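Local coordinates for protein myosin-I heavy chain (Dictyostelium discoideum, PDB 5EJQ) that works as an actin-based ATPase motor in early phagocytosis and adhesion, this chain being a MyTH4-FERM unit of its tail, at residues 264-269 with 285-290; 200-205 with 214-219; 340-345 with 363-368. The protein carries 3 engineered substitutions. One frame throughout, in Å; residues are numbered along the deposited sequence.

Contact 1: 264-269 with 285-290; sequences CDVLSK and FKFVFK. With GLY (glycine), chain B.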
loop_
_atom_site.group_PDB
_atom_site.type_symbol
_atom_site.label_atom_id
_atom_site.label_comp_id
_atom_site.label_asym_id
_atom_site.label_seq_id
_atom_site.Cartn_x
_atom_site.Cartn_y
_atom_site.Cartn_z
ATOM N N CYS A 264 -3.012 -3.964 2.837
ATOM C CA CYS A 264 -3.936 -5.095 2.671
ATOM C C CYS A 264 -4.966 -4.860 1.564
ATOM O O CYS A 264 -5.418 -5.828 0.969
ATOM C CB CYS A 264 -4.589 -5.491 3.989
ATOM S SG CYS A 264 -3.501 -6.451 5.068
ATOM N N ASP A 265 -5.292 -3.594 1.259
ATOM C CA ASP A 265 -6.187 -3.230 0.154
ATOM C C ASP A 265 -5.515 -3.538 -1.188
ATOM O O ASP A 265 -6.183 -4.044 -2.086
ATOM C CB ASP A 265 -6.652 -1.758 0.245
ATOM C CG ASP A 265 -7.807 -1.541 1.228
ATOM O OD1 ASP A 265 -8.463 -2.538 1.612
ATOM O OD2 ASP A 265 -8.076 -0.372 1.583
ATOM N N VAL A 266 -4.178 -3.287 -1.304
ATOM C CA VAL A 266 -3.386 -3.648 -2.494
ATOM C C VAL A 266 -3.440 -5.202 -2.629
ATOM O O VAL A 266 -3.659 -5.706 -3.726
ATOM C CB VAL A 266 -1.921 -3.118 -2.417
ATOM C CG1 VAL A 266 -1.051 -3.670 -3.556
ATOM C CG2 VAL A 266 -1.877 -1.595 -2.397
ATOM N N LEU A 267 -3.313 -5.950 -1.513
ATOM C CA LEU A 267 -3.393 -7.424 -1.578
ATOM C C LEU A 267 -4.742 -7.934 -2.120
ATOM O O LEU A 267 -4.745 -8.903 -2.881
ATOM C CB LEU A 267 -3.068 -8.101 -0.230
ATOM C CG LEU A 267 -1.663 -7.887 0.369
ATOM C CD1 LEU A 267 -1.522 -8.674 1.673
ATOM C CD2 LEU A 267 -0.570 -8.311 -0.596
ATOM N N SER A 268 -5.880 -7.315 -1.720
ATOM C CA SER A 268 -7.192 -7.747 -2.239
ATOM C C SER A 268 -7.255 -7.476 -3.760
ATOM O O SER A 268 -7.734 -8.324 -4.504
ATOM C CB SER A 268 -8.336 -7.012 -1.548
ATOM O OG SER A 268 -8.253 -7.113 -0.139
ATOM N N LYS A 269 -6.771 -6.295 -4.202
ATOM C CA LYS A 269 -6.715 -5.912 -5.616
ATOM C C LYS A 269 -5.891 -6.905 -6.424
ATOM O O LYS A 269 -6.328 -7.314 -7.490
ATOM C CB LYS A 269 -6.177 -4.492 -5.783
ATOM C CG LYS A 269 -7.249 -3.417 -5.646
ATOM C CD LYS A 269 -6.694 -1.997 -5.900
ATOM C CE LYS A 269 -5.716 -1.516 -4.840
ATOM N NZ LYS A 269 -5.069 -0.230 -5.214
ATOM N N PHE A 285 3.618 -9.792 -9.180
ATOM C CA PHE A 285 3.320 -8.702 -8.266
ATOM C C PHE A 285 4.446 -8.560 -7.267
ATOM O O PHE A 285 4.954 -9.565 -6.775
ATOM C CB PHE A 285 1.971 -8.904 -7.527
ATOM C CG PHE A 285 1.790 -7.965 -6.351
ATOM C CD1 PHE A 285 1.489 -6.622 -6.553
ATOM C CD2 PHE A 285 2.009 -8.402 -5.049
ATOM C CE1 PHE A 285 1.373 -5.746 -5.467
ATOM C CE2 PHE A 285 1.910 -7.521 -3.968
ATOM C CZ PHE A 285 1.583 -6.203 -4.184
ATOM N N LYS A 286 4.765 -7.316 -6.901
ATOM C CA LYS A 286 5.786 -6.978 -5.907
ATOM C C LYS A 286 5.408 -5.681 -5.216
ATOM O O LYS A 286 4.886 -4.780 -5.858
ATOM C CB LYS A 286 7.125 -6.627 -6.610
ATOM C CG LYS A 286 7.986 -7.725 -7.147
ATOM C CD LYS A 286 9.252 -7.045 -7.649
ATOM C CE LYS A 286 10.077 -7.882 -8.578
ATOM N NZ LYS A 286 11.421 -7.279 -8.772
ATOM N N PHE A 287 5.772 -5.547 -3.948
ATOM C CA PHE A 287 5.807 -4.278 -3.235
ATOM C C PHE A 287 7.280 -3.911 -3.398
ATOM O O PHE A 287 8.140 -4.803 -3.306
ATOM C CB PHE A 287 5.504 -4.431 -1.736
ATOM C CG PHE A 287 4.036 -4.543 -1.397
ATOM C CD1 PHE A 287 3.164 -3.484 -1.639
ATOM C CD2 PHE A 287 3.522 -5.710 -0.832
ATOM C CE1 PHE A 287 1.807 -3.573 -1.275
ATOM C CE2 PHE A 287 2.152 -5.805 -0.492
ATOM C CZ PHE A 287 1.311 -4.744 -0.726
ATOM N N VAL A 288 7.579 -2.627 -3.685
ATOM C CA VAL A 288 8.955 -2.156 -3.854
ATOM C C VAL A 288 9.169 -0.943 -2.942
ATOM O O VAL A 288 8.313 -0.076 -2.866
ATOM C CB VAL A 288 9.333 -1.886 -5.346
ATOM C CG1 VAL A 288 10.813 -1.543 -5.494
ATOM C CG2 VAL A 288 8.999 -3.082 -6.236
ATOM N N PHE A 289 10.286 -0.898 -2.234
ATOM C CA PHE A 289 10.576 0.220 -1.330
ATOM C C PHE A 289 11.568 1.098 -2.074
ATOM O O PHE A 289 12.688 0.669 -2.314
ATOM C CB PHE A 289 11.134 -0.308 -0.001
ATOM C CG PHE A 289 11.453 0.721 1.057
ATOM C CD1 PHE A 289 10.483 1.607 1.501
ATOM C CD2 PHE A 289 12.697 0.731 1.684
ATOM C CE1 PHE A 289 10.755 2.503 2.535
ATOM C CE2 PHE A 289 12.973 1.637 2.709
ATOM C CZ PHE A 289 11.996 2.508 3.137
ATOM N N LYS A 290 11.128 2.295 -2.506
ATOM C CA LYS A 290 11.932 3.213 -3.328
ATOM C C LYS A 290 11.875 4.643 -2.826
ATOM O O LYS A 290 10.935 5.008 -2.127
ATOM C CB LYS A 290 11.408 3.211 -4.780
ATOM C CG LYS A 290 11.632 1.931 -5.555
ATOM C CD LYS A 290 11.059 2.034 -6.964
ATOM C CE LYS A 290 12.141 2.060 -8.006
ATOM N NZ LYS A 290 11.608 2.452 -9.333
HETATM N N GLY B . -2.210 -12.101 -0.164
HETATM C CA GLY B . -3.426 -11.756 -0.892
HETATM C C GLY B . -3.252 -11.894 -2.399
HETATM O O GLY B . -3.729 -12.901 -2.968
HETATM O OXT GLY B . -2.645 -10.992 -3.011
#

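Contact 2: 200-205 with 214-219; sequences IFVRIT and LHIDSA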
loop_
_atom_site.group_PDB
_atom_site.type_symbol
_atom_site.label_atom_id
_atom_site.label_comp_id
_atom_site.label_asym_id
_atom_site.label_seq_id
_atom_site.Cartn_x
_atom_site.Cartn_y
_atom_site.Cartn_z
ATOM N N ILE A 200 -0.253 -10.400 8.941
ATOM C CA ILE A 200 -0.243 -10.707 7.508
ATOM C C ILE A 200 1.201 -10.581 7.066
ATOM O O ILE A 200 1.875 -9.633 7.458
ATOM C CB ILE A 200 -1.241 -9.817 6.682
ATOM C CG1 ILE A 200 -2.715 -10.120 7.064
ATOM C CG2 ILE A 200 -1.059 -10.022 5.181
ATOM C CD1 ILE A 200 -3.341 -9.215 8.078
ATOM N N PHE A 201 1.714 -11.585 6.349
ATOM C CA PHE A 201 3.075 -11.508 5.836
ATOM C C PHE A 201 3.073 -10.821 4.463
ATOM O O PHE A 201 2.308 -11.199 3.578
ATOM C CB PHE A 201 3.740 -12.899 5.747
ATOM C CG PHE A 201 5.007 -12.925 4.908
ATOM C CD1 PHE A 201 6.184 -12.358 5.377
ATOM C CD2 PHE A 201 4.997 -13.439 3.619
ATOM C CE1 PHE A 201 7.342 -12.349 4.587
ATOM C CE2 PHE A 201 6.155 -13.417 2.827
ATOM C CZ PHE A 201 7.323 -12.886 3.325
ATOM N N VAL A 202 3.933 -9.830 4.285
ATOM C CA VAL A 202 4.160 -9.181 2.988
ATOM C C VAL A 202 5.673 -9.151 2.712
ATOM O O VAL A 202 6.477 -8.997 3.634
ATOM C CB VAL A 202 3.514 -7.784 2.808
ATOM C CG1 VAL A 202 1.999 -7.878 2.706
ATOM C CG2 VAL A 202 3.942 -6.803 3.911
ATOM N N ARG A 203 6.046 -9.296 1.443
ATOM C CA ARG A 203 7.433 -9.281 0.997
ATOM C C ARG A 203 7.672 -7.960 0.257
ATOM O O ARG A 203 6.926 -7.632 -0.675
ATOM C CB ARG A 203 7.672 -10.481 0.067
ATOM C CG ARG A 203 9.127 -10.917 -0.068
ATOM C CD ARG A 203 9.271 -12.114 -1.001
ATOM N NE ARG A 203 8.705 -13.345 -0.438
ATOM C CZ ARG A 203 7.595 -13.938 -0.873
ATOM N NH1 ARG A 203 6.917 -13.430 -1.896
ATOM N NH2 ARG A 203 7.158 -15.048 -0.292
ATOM N N ILE A 204 8.689 -7.191 0.690
ATOM C CA ILE A 204 9.033 -5.912 0.059
ATOM C C ILE A 204 10.386 -6.053 -0.599
ATOM O O ILE A 204 11.343 -6.513 0.036
ATOM C CB ILE A 204 9.042 -4.716 1.050
ATOM C CG1 ILE A 204 7.931 -4.827 2.144
ATOM C CG2 ILE A 204 8.992 -3.365 0.281
ATOM C CD1 ILE A 204 6.501 -4.570 1.714
ATOM N N THR A 205 10.474 -5.643 -1.862
ATOM C CA THR A 205 11.733 -5.666 -2.609
ATOM C C THR A 205 12.409 -4.304 -2.468
ATOM O O THR A 205 11.759 -3.279 -2.678
ATOM C CB THR A 205 11.471 -6.042 -4.090
ATOM O OG1 THR A 205 10.774 -7.282 -4.102
ATOM C CG2 THR A 205 12.769 -6.179 -4.923
ATOM N N LEU A 214 7.887 -8.712 6.041
ATOM C CA LEU A 214 7.225 -7.830 6.988
ATOM C C LEU A 214 5.895 -8.347 7.451
ATOM O O LEU A 214 5.116 -8.843 6.652
ATOM C CB LEU A 214 7.052 -6.454 6.300
ATOM C CG LEU A 214 6.478 -5.268 7.067
ATOM C CD1 LEU A 214 7.320 -4.925 8.284
ATOM C CD2 LEU A 214 6.411 -4.022 6.152
ATOM N N HIS A 215 5.629 -8.169 8.749
ATOM C CA HIS A 215 4.363 -8.462 9.398
ATOM C C HIS A 215 3.598 -7.180 9.520
ATOM O O HIS A 215 4.144 -6.176 9.992
ATOM C CB HIS A 215 4.572 -9.085 10.774
ATOM C CG HIS A 215 4.651 -10.577 10.720
ATOM N ND1 HIS A 215 4.962 -11.319 11.837
ATOM C CD2 HIS A 215 4.385 -11.417 9.696
ATOM C CE1 HIS A 215 4.892 -12.582 11.457
ATOM N NE2 HIS A 215 4.570 -12.685 10.169
ATOM N N ILE A 216 2.353 -7.189 9.008
ATOM C CA ILE A 216 1.439 -6.050 9.052
ATOM C C ILE A 216 0.091 -6.536 9.593
ATOM O O ILE A 216 -0.129 -7.739 9.701
ATOM C CB ILE A 216 1.291 -5.399 7.629
ATOM C CG1 ILE A 216 0.577 -6.345 6.608
ATOM C CG2 ILE A 216 2.650 -4.883 7.085
ATOM C CD1 ILE A 216 0.174 -5.660 5.201
ATOM N N ASP A 217 -0.827 -5.611 9.871
ATOM C CA ASP A 217 -2.204 -5.968 10.199
ATOM C C ASP A 217 -3.126 -5.325 9.132
ATOM O O ASP A 217 -2.620 -4.651 8.226
ATOM C CB ASP A 217 -2.581 -5.624 11.650
ATOM C CG ASP A 217 -2.716 -4.155 12.008
ATOM O OD1 ASP A 217 -2.904 -3.327 11.085
ATOM O OD2 ASP A 217 -2.694 -3.840 13.210
ATOM N N SER A 218 -4.449 -5.567 9.214
ATOM C CA SER A 218 -5.468 -5.041 8.287
ATOM C C SER A 218 -5.408 -3.526 8.110
ATOM O O SER A 218 -5.618 -3.053 6.996
ATOM C CB SER A 218 -6.865 -5.434 8.768
ATOM O OG SER A 218 -7.014 -6.844 8.820
ATOM N N ALA A 219 -5.132 -2.768 9.208
ATOM C CA ALA A 219 -5.066 -1.300 9.200
ATOM C C ALA A 219 -3.728 -0.702 8.781
ATOM O O ALA A 219 -3.647 0.523 8.686
ATOM C CB ALA A 219 -5.476 -0.739 10.557
#

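Contact 3: 340-345 with 363-368; sequences LKLQFE and GKYFTT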
loop_
_atom_site.group_PDB
_atom_site.type_symbol
_atom_site.label_atom_id
_atom_site.label_comp_id
_atom_site.label_asym_id
_atom_site.label_seq_id
_atom_site.Cartn_x
_atom_site.Cartn_y
_atom_site.Cartn_z
ATOM N N LEU A 340 31.663 1.006 -15.447
ATOM C CA LEU A 340 32.181 1.253 -14.097
ATOM C C LEU A 340 31.549 0.291 -13.091
ATOM O O LEU A 340 32.231 -0.150 -12.165
ATOM C CB LEU A 340 31.934 2.703 -13.652
ATOM C CG LEU A 340 32.910 3.725 -14.234
ATOM C CD1 LEU A 340 32.391 5.132 -14.030
ATOM C CD2 LEU A 340 34.342 3.521 -13.677
ATOM N N LYS A 341 30.245 -0.024 -13.275
ATOM C CA LYS A 341 29.539 -0.968 -12.406
ATOM C C LYS A 341 30.146 -2.360 -12.561
ATOM O O LYS A 341 30.393 -3.038 -11.550
ATOM C CB LYS A 341 28.026 -0.997 -12.695
ATOM C CG LYS A 341 27.281 -1.907 -11.702
ATOM C CD LYS A 341 25.807 -1.691 -11.725
ATOM C CE LYS A 341 25.329 -0.969 -10.489
ATOM N NZ LYS A 341 23.845 -1.041 -10.330
ATOM N N LEU A 342 30.411 -2.772 -13.819
ATOM C CA LEU A 342 31.069 -4.062 -14.087
ATOM C C LEU A 342 32.471 -4.074 -13.454
ATOM O O LEU A 342 32.814 -5.044 -12.774
ATOM C CB LEU A 342 31.109 -4.364 -15.598
ATOM C CG LEU A 342 31.771 -5.676 -16.062
ATOM C CD1 LEU A 342 31.103 -6.936 -15.436
ATOM C CD2 LEU A 342 31.714 -5.775 -17.553
ATOM N N GLN A 343 33.247 -2.962 -13.605
ATOM C CA GLN A 343 34.563 -2.838 -12.973
ATOM C C GLN A 343 34.430 -2.972 -11.453
ATOM O O GLN A 343 35.224 -3.685 -10.842
ATOM C CB GLN A 343 35.274 -1.509 -13.347
ATOM C CG GLN A 343 36.665 -1.340 -12.689
ATOM C CD GLN A 343 37.732 -2.263 -13.241
ATOM O OE1 GLN A 343 37.658 -2.734 -14.371
ATOM N NE2 GLN A 343 38.767 -2.529 -12.457
ATOM N N PHE A 344 33.413 -2.301 -10.846
ATOM C CA PHE A 344 33.159 -2.372 -9.406
ATOM C C PHE A 344 32.866 -3.818 -8.951
ATOM O O PHE A 344 33.338 -4.228 -7.896
ATOM C CB PHE A 344 31.996 -1.441 -8.988
ATOM C CG PHE A 344 31.468 -1.685 -7.581
ATOM C CD1 PHE A 344 32.242 -1.373 -6.462
ATOM C CD2 PHE A 344 30.217 -2.264 -7.379
ATOM C CE1 PHE A 344 31.772 -1.621 -5.166
ATOM C CE2 PHE A 344 29.747 -2.519 -6.081
ATOM C CZ PHE A 344 30.526 -2.188 -4.981
ATOM N N GLU A 345 32.073 -4.564 -9.724
ATOM C CA GLU A 345 31.655 -5.907 -9.326
ATOM C C GLU A 345 32.629 -7.051 -9.691
ATOM O O GLU A 345 32.801 -7.968 -8.884
ATOM C CB GLU A 345 30.248 -6.209 -9.867
ATOM C CG GLU A 345 29.197 -5.290 -9.253
ATOM C CD GLU A 345 27.750 -5.507 -9.648
ATOM O OE1 GLU A 345 27.473 -6.482 -10.381
ATOM O OE2 GLU A 345 26.886 -4.719 -9.200
ATOM N N GLY A 363 20.514 -5.618 -18.996
ATOM C CA GLY A 363 19.787 -4.897 -17.954
ATOM C C GLY A 363 20.550 -4.735 -16.652
ATOM O O GLY A 363 20.027 -4.165 -15.697
ATOM N N LYS A 364 21.804 -5.205 -16.620
ATOM C CA LYS A 364 22.697 -5.194 -15.470
ATOM C C LYS A 364 23.919 -4.254 -15.710
ATOM O O LYS A 364 24.150 -3.321 -14.932
ATOM C CB LYS A 364 23.121 -6.655 -15.181
ATOM C CG LYS A 364 24.027 -6.874 -13.988
ATOM C CD LYS A 364 23.324 -6.898 -12.644
ATOM C CE LYS A 364 24.345 -7.101 -11.544
ATOM N NZ LYS A 364 24.050 -6.283 -10.340
ATOM N N TYR A 365 24.673 -4.490 -16.788
ATOM C CA TYR A 365 25.844 -3.686 -17.118
ATOM C C TYR A 365 25.658 -2.931 -18.404
ATOM O O TYR A 365 26.448 -2.050 -18.707
ATOM C CB TYR A 365 27.104 -4.560 -17.177
ATOM C CG TYR A 365 27.279 -5.443 -15.965
ATOM C CD1 TYR A 365 27.554 -4.896 -14.710
ATOM C CD2 TYR A 365 27.171 -6.829 -16.066
ATOM C CE1 TYR A 365 27.692 -5.707 -13.583
ATOM C CE2 TYR A 365 27.318 -7.649 -14.952
ATOM C CZ TYR A 365 27.576 -7.084 -13.710
ATOM O OH TYR A 365 27.737 -7.905 -12.624
ATOM N N PHE A 366 24.633 -3.293 -19.181
ATOM C CA PHE A 366 24.316 -2.674 -20.464
ATOM C C PHE A 366 22.858 -2.922 -20.823
ATOM O O PHE A 366 22.262 -3.877 -20.331
ATOM C CB PHE A 366 25.273 -3.150 -21.600
ATOM C CG PHE A 366 25.547 -4.635 -21.693
ATOM C CD1 PHE A 366 24.625 -5.495 -22.277
ATOM C CD2 PHE A 366 26.766 -5.158 -21.285
ATOM C CE1 PHE A 366 24.871 -6.871 -22.346
ATOM C CE2 PHE A 366 27.026 -6.533 -21.385
ATOM C CZ PHE A 366 26.080 -7.379 -21.919
ATOM N N THR A 367 22.294 -2.076 -21.691
ATOM C CA THR A 367 20.903 -2.233 -22.126
ATOM C C THR A 367 20.838 -3.176 -23.324
ATOM O O THR A 367 21.867 -3.748 -23.727
ATOM C CB THR A 367 20.262 -0.874 -22.460
ATOM O OG1 THR A 367 20.938 -0.303 -23.583
ATOM C CG2 THR A 367 20.231 0.085 -21.269
ATOM N N THR A 368 19.611 -3.334 -23.884
ATOM C CA THR A 368 19.298 -4.145 -25.059
ATOM C C THR A 368 19.969 -3.511 -26.277
ATOM O O THR A 368 20.686 -4.205 -26.986
ATOM C CB THR A 368 17.776 -4.322 -25.168
ATOM O OG1 THR A 368 17.317 -4.961 -23.972
ATOM C CG2 THR A 368 17.357 -5.147 -26.387
#

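Contact 1: 264-269 with 285-290
Val266 and Leu267 face Phe285 and Phe287 with the axes of segments 264-269 and 285-290 running nearly antiparallel, at 161°; the first segment is part of helix 263-277, the second of strand 285-291. The closest approach of the two segment axes, 10.7 Å, is wide enough for one layer of side chains from each element to meet between them, and the packing is entirely apolar. Val266 is directed at the strand; with CG1 anti to its backbone N (chi1 172°), that methyl enters the angle between the two aromatic rings. Val266 CG1 lies 3.7 Å from Phe285 CZ and equally 3.7 Å from Phe287 CE1, an oblique approach in both cases. The rings themselves are set edge against face: Phe285 CZ stands 3.6 Å above the plane of Phe287, over its centre, whereas Phe287 CE1 lies in the plane of Phe285, at its edge. Leu267 crosses Phe287 at about a right angle and uses its two methyls differently. Its CD2 reaches Phe287 CE2 at 3.7 Å, while CD1 is 3.9 Å from N of the bound glycine; closer to the backbone, Leu267 CB meets the glycine CA at 3.7 Å. One residue thus belongs both to the lobe's core and to the ligand pocket. A helix laid against a mixed sheet in the strand order 2-1-5-3-4 is the ubiquitin-like beta-grasp core of a FERM domain's first lobe. Within it, Phe287 also packs on Ile204 and Ile246 of the flanking strands 200-205 and 244-250, and salt bridging of Asp265 to Arg182 ties the helix to the segment that follows helix 160-179.

Contact 2: 200-205 with 214-219
Ile200 and Ile216 begin a ladder of antiparallel pairs that continues through Phe201-His215 to Val202-Leu214, the first and last being hydrogen-bonded pairs. Four backbone bonds close it, the straightest being Ile200 N to Ile216 O at 2.8 Å (175° at the hydrogen). The tight face carries Ile200, Val202, Leu214 and Ile216. There Ile216 turns CG1 between its backbone N and carbonyl carbon (chi1 67°), which leads CD1 across to Val202 CG1 at 3.8 Å; Val202 CG2 in turn meets Leu214 CB at 3.9 Å. Cys264 and Leu267 of helix 263-277 cover part of this layer.

Phe201 and His215 form the other face, exposed and looser. The His215 ring presents its edge to the Phe201 backbone, His215 CD2 standing 4.1 Å from Phe201 CA, with no ring stacking on ring. Beyond the strand, Asp217 forms a salt bridge with Arg175 of helix 160-179, and Ser218 OG is hydrogen-bonded to Glu190. The chemistry therefore divides: main-chain bonds and aliphatic packing build the first hairpin of the ubiquitin-like lobe, while polar groups at its end link it to the MyTH4 helices.

Contact 3: 340-345 with 363-368
Tyr365 lies against Leu342, at the midpoint of helical segment 340-345, where the CA atoms of the two residues come within 6.1 Å. The loop 363-368 has no regular structure here; of all the residues in the contact, Tyr365 contributes the largest share of the buried surface. From CB, which points toward the helix, the ring is set by a first torsion of -50°, with CG anti to the carbonyl carbon. Tyr365 CG meets Leu342 CB at 4.0 Å. The edge of the ring at Tyr365 CD1 rests on the helix backbone, 3.7 Å from Leu342 CA. Over the centre of one face sits the methyl Leu342 CD1, 3.8 Å from the Tyr365 centroid and only 6° off the normal, a well-formed CH-pi contact. The opposite face is covered from within the loop by Lys364, whose CG is 3.5 Å above the plane, again over the centre. The ring is thereby clamped between two aliphatic groups. Farther out, Tyr365 CE1 passes 3.3 Å from Glu345 OE1, and at the tip Tyr365 OH donates to Glu345 OE1 at 2.7 Å. The donor arrives nearly along the C-O axis of OE1, with the carboxylate plane turned 77° from the ring. Lys364 NZ then forms a salt bridge to Glu345, 3.4 Å from Glu345 OE1, and a weak hydrogen bond to OE2. Around the rest of Tyr365, Trp356, Leu357 and Phe378 pack against it from neighbouring helices of the all-helical central FERM lobe. The chemistry is graded: an apolar clamp fixes the ring inside, while at the exposed outer end of the contact the carboxylate joins a phenol and an ammonium, whose donor and charge would probably both stabilise its ionised form.

Contacts 1 and 2 belong to one sheet, their centres 9 Å apart. Strand 285-291 of contact 1 is the sheet neighbour of strand 200-205 of contact 2: Phe289 N lies 2.8 Å from Thr205 O, and Phe287 O 2.9 Å from Thr205 N, so strand 285-291 adds to the sheet alongside 200-205, in parallel, on the edge away from 211-216. Both contacts approach the bound glycine, which Leu267 touches together with Ser187, Thr189, Val270 and Glu271; the side chain of Ile200 is about 6 Å from that glycine. Contact 3 stands apart in the central helical lobe, its centre about 29 Å from that of contact 1 and 33 Å from that of contact 2, without any touch between them.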